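Local coordinates for angiotensin-converting enzyme (Anopheles gambiae, PDB 6S1Y), which probably removes dipeptides from the C-terminal ends of peptides, as a zinc metallopeptidase of the angiotensin-converting enzyme family, at residues A[497-502]-A[565-570]; A[196-201]-A[379-384]; A[505-510]-A[560-565]; A[437-442]-A[491-496]. One frame throughout, in Å; residues are numbered along the deposited sequence. Where two conformers were deposited one is given.

Contact 1 (A[497-502]-A[565-570]); sequences YFVSYV and RKMSAD. With KSN ((2~{S})-2-[[(4~{S})-4-azanyl-5-oxidanyl-5-oxidanylidene-pentanoyl]amino]pentanedioic acid), chain H.
Val502 and Met567 carry the apolar part of this contact, with Val499 as a second, looser partner. CG1 of Val502 lies 3.6 Å from CG of Met567, and the two side chains cross at about a right angle. Met567 has CG anti to its backbone N (chi1 168°), and its chain bends only at chi3, which turns the methyl carbon CE. Its sulfur SD comes within 4.2 Å of Val499 CG1. One turn of helix apart, the two valines thus meet successive atoms of a single methionine.

Across the contact the polar link is a water between two carbonyls. Water 1 donates to Val502 O at 2.9 Å and to Ser568 O at 2.7 Å, linking the helix to the loop. Within the loop, Ser568 OG accepts from Asp570 N at 3.1 Å with an N-H...O angle of 165°, a capping bond ahead of helix 570-575.

Ligand binding belongs to the other end of the helical segment. Tyr497 OH donates to O15 of the bound glutamyl dipeptide at 2.7 Å, with O15 in the plane of the ring, while the ligand's N01 lies over one ring face.

Helix 495-514 therefore holds ligand through Tyr497 and receives the 565-570 loop through its valines. Phe498, Val499 and Val502 also touch helix 203-233, whereas Tyr497, Ser500 and Tyr501 pack on helix 381-395.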
# COMPACT_ATOMS: atom_id res chain seq x y z
N TYR A 497 -4.90 -0.91 1.30
CA TYR A 497 -3.85 -1.89 1.57
C TYR A 497 -4.33 -2.94 2.57
O TYR A 497 -3.99 -4.12 2.45
CB TYR A 497 -2.58 -1.19 2.06
CG TYR A 497 -2.06 -0.13 1.10
CD1 TYR A 497 -1.30 -0.48 -0.04
CD2 TYR A 497 -2.32 1.21 1.32
CE1 TYR A 497 -0.84 0.49 -0.91
CE2 TYR A 497 -1.86 2.18 0.44
CZ TYR A 497 -1.13 1.81 -0.67
OH TYR A 497 -0.65 2.78 -1.53
N PHE A 498 -5.17 -2.56 3.53
CA PHE A 498 -5.79 -3.54 4.40
C PHE A 498 -6.62 -4.54 3.59
O PHE A 498 -6.50 -5.76 3.75
CB PHE A 498 -6.67 -2.83 5.45
CG PHE A 498 -7.30 -3.76 6.44
CD1 PHE A 498 -8.47 -4.45 6.13
CD2 PHE A 498 -6.73 -3.96 7.69
CE1 PHE A 498 -9.05 -5.32 7.05
CE2 PHE A 498 -7.30 -4.82 8.61
CZ PHE A 498 -8.47 -5.51 8.28
N VAL A 499 -7.48 -4.02 2.72
CA VAL A 499 -8.31 -4.90 1.90
C VAL A 499 -7.43 -5.79 1.03
O VAL A 499 -7.64 -7.01 0.95
CB VAL A 499 -9.28 -4.05 1.05
CG1 VAL A 499 -10.10 -4.92 0.13
CG2 VAL A 499 -10.21 -3.30 1.96
N SER A 500 -6.42 -5.20 0.39
CA SER A 500 -5.48 -5.99 -0.41
C SER A 500 -4.88 -7.14 0.38
O SER A 500 -4.75 -8.26 -0.13
CB SER A 500 -4.36 -5.09 -0.91
OG SER A 500 -3.34 -5.90 -1.47
N TYR A 501 -4.42 -6.87 1.60
CA TYR A 501 -3.72 -7.91 2.36
C TYR A 501 -4.65 -9.04 2.77
O TYR A 501 -4.19 -10.17 2.96
CB TYR A 501 -3.00 -7.28 3.55
CG TYR A 501 -1.58 -6.89 3.20
CD1 TYR A 501 -1.33 -5.92 2.24
CD2 TYR A 501 -0.49 -7.51 3.81
CE1 TYR A 501 -0.03 -5.56 1.89
CE2 TYR A 501 0.83 -7.15 3.45
CZ TYR A 501 1.03 -6.19 2.49
OH TYR A 501 2.30 -5.83 2.14
N VAL A 502 -5.96 -8.79 2.86
CA VAL A 502 -6.91 -9.88 3.02
C VAL A 502 -7.18 -10.59 1.69
O VAL A 502 -6.98 -11.80 1.55
CB VAL A 502 -8.23 -9.36 3.63
CG1 VAL A 502 -9.23 -10.52 3.76
CG2 VAL A 502 -7.99 -8.67 4.96
N ARG A 565 -17.97 -14.21 -3.51
CA ARG A 565 -18.41 -12.84 -3.71
C ARG A 565 -18.15 -11.96 -2.49
O ARG A 565 -18.64 -10.83 -2.44
CB ARG A 565 -19.89 -12.82 -4.08
CG ARG A 565 -20.21 -13.71 -5.28
CD ARG A 565 -21.70 -13.79 -5.57
NE ARG A 565 -22.36 -12.49 -5.41
CZ ARG A 565 -22.37 -11.55 -6.35
NH1 ARG A 565 -21.77 -11.73 -7.52
NH2 ARG A 565 -23.00 -10.41 -6.11
N LYS A 566 -17.37 -12.43 -1.52
CA LYS A 566 -17.10 -11.62 -0.34
C LYS A 566 -15.63 -11.70 0.07
O LYS A 566 -14.95 -12.69 -0.17
CB LYS A 566 -18.02 -12.03 0.83
CG LYS A 566 -19.45 -11.51 0.64
CD LYS A 566 -20.38 -11.89 1.79
CE LYS A 566 -21.61 -10.95 1.85
NZ LYS A 566 -21.28 -9.56 2.33
N MET A 567 -15.15 -10.59 0.62
CA MET A 567 -13.88 -10.59 1.33
C MET A 567 -13.98 -11.49 2.56
O MET A 567 -14.95 -11.42 3.32
CB MET A 567 -13.52 -9.16 1.73
CG MET A 567 -12.37 -9.01 2.70
SD MET A 567 -11.99 -7.26 2.99
CE MET A 567 -13.10 -6.87 4.37
N SER A 568 -12.98 -12.35 2.73
CA SER A 568 -12.97 -13.29 3.84
C SER A 568 -11.54 -13.52 4.27
O SER A 568 -10.65 -13.64 3.43
CB SER A 568 -13.61 -14.63 3.47
OG SER A 568 -13.43 -15.55 4.53
N ALA A 569 -11.34 -13.54 5.59
CA ALA A 569 -10.03 -13.84 6.17
C ALA A 569 -9.71 -15.33 6.21
O ALA A 569 -8.65 -15.69 6.74
CB ALA A 569 -9.95 -13.29 7.59
N ASP A 570 -10.59 -16.18 5.68
CA ASP A 570 -10.36 -17.62 5.69
C ASP A 570 -9.01 -17.95 5.06
O ASP A 570 -8.19 -18.67 5.64
CB ASP A 570 -11.51 -18.33 4.95
CG ASP A 570 -11.32 -19.84 4.80
OD1 ASP A 570 -10.43 -20.42 5.47
OD2 ASP A 570 -12.09 -20.45 4.01
C10 KSN H . 0.30 6.64 -4.90
C13 KSN H . 1.40 2.18 -4.20
C17 KSN H . 3.68 1.35 1.87
C02 KSN H . 3.26 0.24 0.91
C03 KSN H . 2.74 0.71 -0.46
C04 KSN H . 3.14 2.10 -0.91
C05 KSN H . 3.94 2.17 -2.24
C07 KSN H . 2.08 3.40 -3.54
C08 KSN H . 1.93 4.69 -4.34
C09 KSN H . 0.48 5.20 -4.38
N01 KSN H . 2.21 -0.59 1.52
N06 KSN H . 3.44 2.84 -3.44
O11 KSN H . 1.30 7.43 -4.91
O12 KSN H . -0.83 7.06 -5.31
O14 KSN H . 2.04 1.53 -5.07
O15 KSN H . 0.26 1.80 -3.87
O16 KSN H . 5.05 1.71 -2.26
O18 KSN H . 4.87 1.78 1.79
O19 KSN H . 2.93 1.87 2.75
O HOH W 1 -7.94 -13.91 3.31

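Contact 2 (A[196-201]-A[379-384]); sequences NEYDDS and ANPGFH
Tyr198 lays its ring against Pro381, whose CD sits over one face, 4.1 Å from the ring centroid and 24° off the normal. This is a CH-pi contact displaced toward the rim, with CD nearest to CE1. Further out, the hydroxyl oxygen of Tyr198 meets CB of Pro381 at 3.7 Å. The side chains of Tyr198 and Asn380 cross at about a right angle, with ring and amide planes 50° apart and Tyr198 CD1 3.8 Å from Asn380 CG. Glu197 adds its CB, 4.0 Å from Pro381 CG, and its carbonyl oxygen, which lies near CB of Asn380.

Asn380 is the N-cap of helix 381-395. Its CG lies between the backbone N and the carbonyl carbon (chi1 65°), and OD1 accepts from two amides of the first turn. Gly382 N is 2.8 Å from Asn380 OD1, in the plane of that side-chain carbonyl; Phe383 N, 3.2 Å from the same OD1, is tilted out of it. The amide that touches the tyrosine is therefore held by the helix start it caps, and Pro381 follows as the first helical residue. This helix supplies the zinc ligand Glu385 further along.

On the other side, a type I turn from Asn196 to Asp199 presents Glu197 and Tyr198, closed by Asp199 N to Asn196 O at 3.0 Å. Tyr198 has outer supports as well: its OH is hydrogen-bonded to Glu493, its ring stacks on Phe203, and its carbonyl oxygen accepts from Trp554 NE1. Ala379, Asn380 and Phe383 all touch Trp554 of helix 554-562.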
# COMPACT_ATOMS: atom_id res chain seq x y z
N ASN A 196 -17.21 4.88 0.80
CA ASN A 196 -18.12 4.70 -0.32
C ASN A 196 -17.50 3.92 -1.47
O ASN A 196 -18.20 3.18 -2.16
CB ASN A 196 -18.61 6.06 -0.81
CG ASN A 196 -19.42 5.95 -2.07
OD1 ASN A 196 -20.45 5.28 -2.09
ND2 ASN A 196 -18.96 6.59 -3.13
N GLU A 197 -16.18 4.06 -1.69
CA GLU A 197 -15.50 3.35 -2.76
C GLU A 197 -15.61 1.84 -2.66
O GLU A 197 -15.33 1.15 -3.64
CB GLU A 197 -14.01 3.74 -2.78
CG GLU A 197 -13.76 5.20 -3.15
CD GLU A 197 -14.26 5.53 -4.56
OE1 GLU A 197 -13.73 4.95 -5.53
OE2 GLU A 197 -15.19 6.35 -4.69
N TYR A 198 -16.03 1.29 -1.51
CA TYR A 198 -16.15 -0.15 -1.34
C TYR A 198 -17.60 -0.62 -1.45
O TYR A 198 -17.85 -1.83 -1.41
CB TYR A 198 -15.55 -0.58 0.00
CG TYR A 198 -14.05 -0.28 0.06
CD1 TYR A 198 -13.12 -1.20 -0.40
CD2 TYR A 198 -13.59 0.94 0.55
CE1 TYR A 198 -11.77 -0.92 -0.37
CE2 TYR A 198 -12.24 1.23 0.59
CZ TYR A 198 -11.34 0.30 0.13
OH TYR A 198 -10.00 0.60 0.18
N ASP A 199 -18.54 0.31 -1.56
CA ASP A 199 -19.90 0.02 -1.97
C ASP A 199 -20.54 -1.08 -1.11
O ASP A 199 -20.97 -2.12 -1.59
CB ASP A 199 -19.92 -0.36 -3.46
CG ASP A 199 -21.32 -0.48 -4.01
OD1 ASP A 199 -22.19 0.33 -3.59
OD2 ASP A 199 -21.54 -1.39 -4.85
N ASP A 200 -20.61 -0.81 0.19
CA ASP A 200 -21.18 -1.77 1.13
C ASP A 200 -21.29 -1.12 2.50
O ASP A 200 -20.27 -0.80 3.12
CB ASP A 200 -20.33 -3.04 1.18
CG ASP A 200 -20.99 -4.15 2.01
OD1 ASP A 200 -21.72 -3.85 3.00
OD2 ASP A 200 -20.75 -5.33 1.68
N SER A 201 -22.52 -0.91 2.96
CA SER A 201 -22.75 -0.14 4.18
C SER A 201 -22.28 -0.87 5.42
O SER A 201 -22.14 -0.25 6.48
CB SER A 201 -24.24 0.19 4.30
OG SER A 201 -25.03 -0.99 4.19
N ALA A 379 -11.75 -2.64 -9.38
CA ALA A 379 -13.11 -2.98 -8.94
C ALA A 379 -13.42 -2.31 -7.60
O ALA A 379 -14.52 -1.79 -7.39
CB ALA A 379 -13.27 -4.49 -8.85
N ASN A 380 -12.45 -2.33 -6.66
CA ASN A 380 -12.39 -1.36 -5.56
C ASN A 380 -10.91 -1.10 -5.30
O ASN A 380 -10.05 -1.79 -5.87
CB ASN A 380 -13.13 -1.85 -4.31
CG ASN A 380 -12.51 -3.08 -3.68
OD1 ASN A 380 -11.28 -3.18 -3.55
ND2 ASN A 380 -13.37 -4.02 -3.26
N PRO A 381 -10.55 -0.11 -4.48
CA PRO A 381 -9.12 0.25 -4.34
C PRO A 381 -8.25 -0.89 -3.86
O PRO A 381 -7.04 -0.87 -4.10
CB PRO A 381 -9.13 1.41 -3.34
CG PRO A 381 -10.53 1.98 -3.43
CD PRO A 381 -11.43 0.82 -3.75
N GLY A 382 -8.82 -1.90 -3.20
CA GLY A 382 -8.02 -3.02 -2.75
C GLY A 382 -7.65 -3.98 -3.86
O GLY A 382 -6.59 -4.62 -3.80
N PHE A 383 -8.50 -4.11 -4.88
CA PHE A 383 -8.11 -4.93 -6.02
C PHE A 383 -6.82 -4.41 -6.65
O PHE A 383 -5.94 -5.20 -7.00
CB PHE A 383 -9.21 -4.95 -7.08
CG PHE A 383 -10.32 -5.90 -6.79
CD1 PHE A 383 -11.05 -5.81 -5.62
CD2 PHE A 383 -10.68 -6.86 -7.73
CE1 PHE A 383 -12.08 -6.66 -5.37
CE2 PHE A 383 -11.72 -7.71 -7.49
CZ PHE A 383 -12.43 -7.62 -6.31
N HIS A 384 -6.69 -3.10 -6.79
CA HIS A 384 -5.49 -2.55 -7.43
C HIS A 384 -4.23 -2.87 -6.64
O HIS A 384 -3.19 -3.21 -7.22
CB HIS A 384 -5.62 -1.05 -7.58
CG HIS A 384 -5.47 -0.59 -8.99
ND1 HIS A 384 -4.28 -0.68 -9.68
CD2 HIS A 384 -6.37 -0.06 -9.86
CE1 HIS A 384 -4.44 -0.21 -10.90
NE2 HIS A 384 -5.70 0.18 -11.03

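Contact 3 (A[505-510]-A[560-565]); sequences FQFHRA and VLTGER
Phe507 has CG anti to its carbonyl carbon (chi1 -65°), and Leu561 has CG anti to its backbone N (chi1 176°), which places each CG. The two side chains cross at about a right angle, and Phe507 CD1 approaches Leu561 CD2 at 3.9 Å. The same ring atom is equally distant from CG2 of Thr562, which lies in the ring plane at its edge. Ala510, facing the other segment, has CB 3.3 Å from the carbonyl oxygen of Leu561 and also touches CG of that leucine.

Thr562 turns its hydroxyl the other way. OG1 accepts from Glu564 N at 2.9 Å with an N-H...O angle of 155°, an ST turn just where helix 554-562 ends and Gly563 takes positive phi.

Glu564 reaches back to Arg509. Its OE1 is 3.7 Å from Arg509 NH2, a long salt bridge in which the guanidinium and carboxylate planes are steeply inclined to each other. Water 2 fills out the link, accepting from Arg509 NH2 at 2.9 Å, in the guanidinium plane, and donating to Glu564 OE2 at 2.8 Å. The amide of Gln506 instead bonds outside these segments, to Ser568 N and Lys566 O.

The contact joins the later part of helix 495-514 to the C-terminal end of helix 554-562. Helix 536-547 packs on Phe507 and Leu561, helix 381-395 on Phe507, and helix 570-575 on Gln506 and Arg509.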
# COMPACT_ATOMS: atom_id res chain seq x y z
N PHE A 505 -4.93 -13.06 -0.50
CA PHE A 505 -4.79 -14.49 -0.21
C PHE A 505 -5.95 -15.29 -0.79
O PHE A 505 -5.79 -16.47 -1.12
CB PHE A 505 -4.64 -14.71 1.31
CG PHE A 505 -3.34 -14.17 1.86
CD1 PHE A 505 -3.24 -12.85 2.30
CD2 PHE A 505 -2.21 -14.96 1.90
CE1 PHE A 505 -2.03 -12.35 2.78
CE2 PHE A 505 -1.00 -14.46 2.38
CZ PHE A 505 -0.91 -13.15 2.81
N GLN A 506 -7.13 -14.66 -0.92
CA GLN A 506 -8.22 -15.27 -1.67
C GLN A 506 -7.85 -15.44 -3.14
O GLN A 506 -8.07 -16.50 -3.73
CB GLN A 506 -9.49 -14.44 -1.50
CG GLN A 506 -9.95 -14.34 -0.06
CD GLN A 506 -11.20 -13.54 0.11
OE1 GLN A 506 -11.16 -12.38 0.58
NE2 GLN A 506 -12.33 -14.13 -0.24
N PHE A 507 -7.27 -14.40 -3.75
CA PHE A 507 -6.82 -14.47 -5.14
C PHE A 507 -5.72 -15.52 -5.29
O PHE A 507 -5.74 -16.34 -6.22
CB PHE A 507 -6.30 -13.10 -5.59
CG PHE A 507 -7.36 -12.00 -5.63
CD1 PHE A 507 -8.71 -12.30 -5.63
CD2 PHE A 507 -6.98 -10.68 -5.73
CE1 PHE A 507 -9.65 -11.29 -5.72
CE2 PHE A 507 -7.92 -9.66 -5.81
CZ PHE A 507 -9.26 -9.97 -5.80
N HIS A 508 -4.72 -15.49 -4.40
CA HIS A 508 -3.63 -16.47 -4.46
C HIS A 508 -4.15 -17.89 -4.37
O HIS A 508 -3.68 -18.78 -5.09
CB HIS A 508 -2.65 -16.18 -3.32
CG HIS A 508 -1.50 -17.14 -3.22
ND1 HIS A 508 -0.51 -17.23 -4.18
CD2 HIS A 508 -1.15 -18.01 -2.25
CE1 HIS A 508 0.39 -18.12 -3.81
NE2 HIS A 508 0.03 -18.61 -2.65
N ARG A 509 -5.10 -18.14 -3.47
CA ARG A 509 -5.64 -19.49 -3.32
C ARG A 509 -6.32 -19.94 -4.60
O ARG A 509 -6.13 -21.09 -5.04
CB ARG A 509 -6.62 -19.52 -2.15
CG ARG A 509 -7.37 -20.86 -1.98
CD ARG A 509 -8.11 -20.95 -0.66
NE ARG A 509 -9.19 -19.98 -0.57
CZ ARG A 509 -9.94 -19.80 0.51
NH1 ARG A 509 -9.72 -20.53 1.61
NH2 ARG A 509 -10.90 -18.89 0.50
N ALA A 510 -7.12 -19.06 -5.21
CA ALA A 510 -7.80 -19.41 -6.45
C ALA A 510 -6.80 -19.65 -7.57
O ALA A 510 -6.97 -20.58 -8.37
CB ALA A 510 -8.78 -18.30 -6.82
N VAL A 560 -15.38 -13.80 -10.47
CA VAL A 560 -14.79 -14.24 -11.73
C VAL A 560 -13.57 -15.10 -11.48
O VAL A 560 -13.29 -16.06 -12.21
CB VAL A 560 -14.46 -13.02 -12.61
CG1 VAL A 560 -13.42 -13.40 -13.68
CG2 VAL A 560 -15.71 -12.46 -13.23
N LEU A 561 -12.78 -14.74 -10.47
CA LEU A 561 -11.55 -15.47 -10.19
C LEU A 561 -11.70 -16.50 -9.09
O LEU A 561 -11.04 -17.54 -9.13
CB LEU A 561 -10.45 -14.49 -9.80
CG LEU A 561 -9.13 -15.12 -9.39
CD1 LEU A 561 -8.62 -16.05 -10.44
CD2 LEU A 561 -8.13 -14.02 -9.12
N THR A 562 -12.56 -16.25 -8.11
CA THR A 562 -12.61 -17.07 -6.90
C THR A 562 -13.88 -17.87 -6.73
O THR A 562 -13.91 -18.77 -5.88
CB THR A 562 -12.44 -16.18 -5.66
OG1 THR A 562 -13.67 -15.50 -5.37
CG2 THR A 562 -11.35 -15.14 -5.88
N GLY A 563 -14.94 -17.58 -7.49
CA GLY A 563 -16.22 -18.18 -7.22
C GLY A 563 -16.88 -17.71 -5.94
O GLY A 563 -17.99 -18.15 -5.63
N GLU A 564 -16.23 -16.83 -5.20
CA GLU A 564 -16.80 -16.24 -4.01
C GLU A 564 -17.06 -14.77 -4.29
O GLU A 564 -16.47 -14.17 -5.18
CB GLU A 564 -15.86 -16.40 -2.81
CG GLU A 564 -15.68 -17.84 -2.36
CD GLU A 564 -14.57 -17.97 -1.33
OE1 GLU A 564 -13.54 -17.24 -1.47
OE2 GLU A 564 -14.74 -18.80 -0.41
N ARG A 565 -17.97 -14.21 -3.51
CA ARG A 565 -18.41 -12.84 -3.71
C ARG A 565 -18.15 -11.96 -2.49
O ARG A 565 -18.64 -10.83 -2.44
CB ARG A 565 -19.89 -12.82 -4.08
CG ARG A 565 -20.21 -13.71 -5.28
CD ARG A 565 -21.70 -13.79 -5.57
NE ARG A 565 -22.36 -12.49 -5.41
CZ ARG A 565 -22.37 -11.55 -6.35
NH1 ARG A 565 -21.77 -11.73 -7.52
NH2 ARG A 565 -23.00 -10.41 -6.11
O HOH W 2 -13.28 -17.97 1.86

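Contact 4 (A[437-442]-A[491-496]); sequences TLDKYR and DVEYLR. With KSN ((2~{S})-2-[[(4~{S})-4-azanyl-5-oxidanyl-5-oxidanylidene-pentanoyl]amino]pentanedioic acid), chain H.
Asp439 OD2 accepts from two successive backbone amides, Leu495 N at 2.6 Å and Tyr494 N at 3.0 Å. Asp439 CG is anti to its carbonyl carbon (chi1 -83°), which brings the carboxylate to these amides. Both approach from the same face, Leu495 N from well above its plane, 59° out. The other oxygen, OD1, is gripped side-on by Arg442 through NE and NH2. Arg442 NH2 in turn donates to Val492 O at 2.7 Å, with that oxygen in the guanidinium plane.

Glu493 OE1 caps the start of helix 495-514 by accepting from Arg496 N at 2.8 Å, and forms a salt bridge with Arg496 NE. Water 3 donates to both Asp439 OD2 and Glu493 OE2.

Outside this polar cluster, Leu438 CD1 stands over the centre of the Tyr494 ring, 3.6 Å from its centroid, a CH-pi contact. At the ring's edge, Tyr494 OH donates to ligand O19 at 2.6 Å. Trp194 of helix 190-196 touches Asp439, Arg442 and Glu493.

The buried acids Asp439 and Glu493 would repel; the amides, buried Arg442, Arg496, Tyr198 OH on Glu493 and the shared water probably offset this, which probably helps to fix the backbone carrying ligand-binding Tyr494.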
# COMPACT_ATOMS: atom_id res chain seq x y z
N THR A 437 -5.05 0.87 11.51
CA THR A 437 -5.00 2.03 12.38
C THR A 437 -4.87 3.34 11.60
O THR A 437 -5.28 4.39 12.10
CB THR A 437 -3.83 1.93 13.37
OG1 THR A 437 -2.62 1.73 12.64
CG2 THR A 437 -4.01 0.78 14.33
N LEU A 438 -4.28 3.31 10.41
CA LEU A 438 -4.08 4.57 9.70
C LEU A 438 -5.41 5.19 9.26
O LEU A 438 -5.60 6.40 9.37
CB LEU A 438 -3.18 4.36 8.48
CG LEU A 438 -1.67 4.39 8.69
CD1 LEU A 438 -1.00 4.73 7.37
CD2 LEU A 438 -1.29 5.42 9.74
N ASP A 439 -6.33 4.38 8.73
CA ASP A 439 -7.60 4.97 8.35
C ASP A 439 -8.59 5.02 9.50
O ASP A 439 -9.40 5.95 9.55
CB ASP A 439 -8.17 4.25 7.13
CG ASP A 439 -7.57 4.80 5.81
OD1 ASP A 439 -6.68 5.68 5.91
OD2 ASP A 439 -7.98 4.40 4.69
N LYS A 440 -8.52 4.11 10.46
CA LYS A 440 -9.36 4.30 11.64
C LYS A 440 -9.03 5.64 12.28
O LYS A 440 -9.92 6.39 12.64
CB LYS A 440 -9.17 3.15 12.63
CG LYS A 440 -10.16 3.12 13.78
CD LYS A 440 -9.72 2.11 14.87
CE LYS A 440 -10.71 2.01 16.05
NZ LYS A 440 -11.93 1.24 15.69
N TYR A 441 -7.74 5.98 12.35
CA TYR A 441 -7.35 7.29 12.85
C TYR A 441 -7.89 8.40 11.96
O TYR A 441 -8.48 9.37 12.45
CB TYR A 441 -5.84 7.39 12.97
CG TYR A 441 -5.37 8.76 13.39
CD1 TYR A 441 -5.43 9.15 14.70
CD2 TYR A 441 -4.86 9.66 12.46
CE1 TYR A 441 -5.00 10.40 15.09
CE2 TYR A 441 -4.42 10.91 12.84
CZ TYR A 441 -4.49 11.27 14.16
OH TYR A 441 -4.04 12.51 14.55
N ARG A 442 -7.68 8.28 10.64
CA ARG A 442 -8.08 9.39 9.78
C ARG A 442 -9.60 9.51 9.70
O ARG A 442 -10.13 10.62 9.67
CB ARG A 442 -7.45 9.23 8.39
CG ARG A 442 -5.97 9.56 8.42
CD ARG A 442 -5.32 9.72 7.03
NE ARG A 442 -5.22 8.48 6.27
CZ ARG A 442 -4.66 8.37 5.06
NH1 ARG A 442 -4.14 9.42 4.41
NH2 ARG A 442 -4.62 7.18 4.48
N ASP A 491 -2.34 12.50 1.19
CA ASP A 491 -3.79 12.29 1.11
C ASP A 491 -4.13 11.11 0.21
O ASP A 491 -4.97 11.20 -0.69
CB ASP A 491 -4.49 13.56 0.63
CG ASP A 491 -5.98 13.37 0.44
OD1 ASP A 491 -6.59 12.64 1.25
OD2 ASP A 491 -6.55 13.95 -0.52
N VAL A 492 -3.49 9.98 0.47
CA VAL A 492 -3.81 8.72 -0.20
C VAL A 492 -4.50 7.83 0.81
O VAL A 492 -3.93 7.52 1.86
CB VAL A 492 -2.55 8.03 -0.78
CG1 VAL A 492 -2.94 6.71 -1.38
CG2 VAL A 492 -1.87 8.94 -1.81
N GLU A 493 -5.74 7.46 0.52
CA GLU A 493 -6.48 6.49 1.32
C GLU A 493 -5.63 5.25 1.57
O GLU A 493 -4.89 4.81 0.69
CB GLU A 493 -7.78 6.14 0.58
CG GLU A 493 -8.77 5.35 1.38
CD GLU A 493 -8.73 3.88 1.05
OE1 GLU A 493 -7.70 3.40 0.54
OE2 GLU A 493 -9.73 3.20 1.33
N TYR A 494 -5.70 4.70 2.80
CA TYR A 494 -4.85 3.57 3.15
C TYR A 494 -5.59 2.27 3.36
O TYR A 494 -4.96 1.20 3.36
CB TYR A 494 -4.02 3.87 4.41
CG TYR A 494 -2.65 3.19 4.43
CD1 TYR A 494 -1.59 3.70 3.70
CD2 TYR A 494 -2.42 2.05 5.20
CE1 TYR A 494 -0.35 3.10 3.72
CE2 TYR A 494 -1.19 1.45 5.23
CZ TYR A 494 -0.16 1.97 4.48
OH TYR A 494 1.05 1.35 4.52
N LEU A 495 -6.91 2.30 3.53
CA LEU A 495 -7.66 1.06 3.69
C LEU A 495 -7.50 0.14 2.47
O LEU A 495 -7.62 -1.08 2.61
CB LEU A 495 -9.14 1.35 3.94
CG LEU A 495 -9.90 0.09 4.38
CD1 LEU A 495 -9.71 -0.15 5.86
CD2 LEU A 495 -11.38 0.19 4.04
N ARG A 496 -7.23 0.71 1.30
CA ARG A 496 -6.91 -0.12 0.13
C ARG A 496 -5.90 -1.22 0.46
O ARG A 496 -6.01 -2.34 -0.05
CB ARG A 496 -6.36 0.75 -1.01
CG ARG A 496 -5.16 1.61 -0.62
CD ARG A 496 -4.81 2.62 -1.72
NE ARG A 496 -5.85 3.62 -1.94
CZ ARG A 496 -5.81 4.54 -2.90
NH1 ARG A 496 -4.77 4.59 -3.71
NH2 ARG A 496 -6.81 5.41 -3.06
C10 KSN H . 0.30 6.64 -4.90
C13 KSN H . 1.40 2.18 -4.20
C17 KSN H . 3.68 1.35 1.87
C02 KSN H . 3.26 0.24 0.91
C03 KSN H . 2.74 0.71 -0.46
C04 KSN H . 3.14 2.10 -0.91
C05 KSN H . 3.94 2.17 -2.24
C07 KSN H . 2.08 3.40 -3.54
C08 KSN H . 1.93 4.69 -4.34
C09 KSN H . 0.48 5.20 -4.38
N01 KSN H . 2.21 -0.59 1.52
N06 KSN H . 3.44 2.84 -3.44
O11 KSN H . 1.30 7.43 -4.91
O12 KSN H . -0.83 7.06 -5.31
O14 KSN H . 2.04 1.53 -5.07
O15 KSN H . 0.26 1.80 -3.87
O16 KSN H . 5.05 1.71 -2.26
O18 KSN H . 4.87 1.78 1.79
O19 KSN H . 2.93 1.87 2.75
O HOH W 3 -10.74 4.33 4.15

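How the contacts relate
Contacts 1, 2 and 4 are largely buried, whereas contact 3, farthest from the chain's centre, is only partly so. Helix 495-514 serves three of them: contact 4 at its start, then contact 1, then contact 3. Chemistry shifts accordingly, from charged side chains bonded to backbone in contact 4, through apolar packing with a water bridge in contact 1, to mixed apolar and water-assisted charge pairing in contact 3. Contact 2, dominated by ring packing and helix capping, touches all the others, for instance where Tyr198 CE1 meets Val499 CG2 of contact 1. Contacts 1 and 4 both reach the ligand; contacts 1 and 3 also touch, whereas contacts 3 and 4 do not.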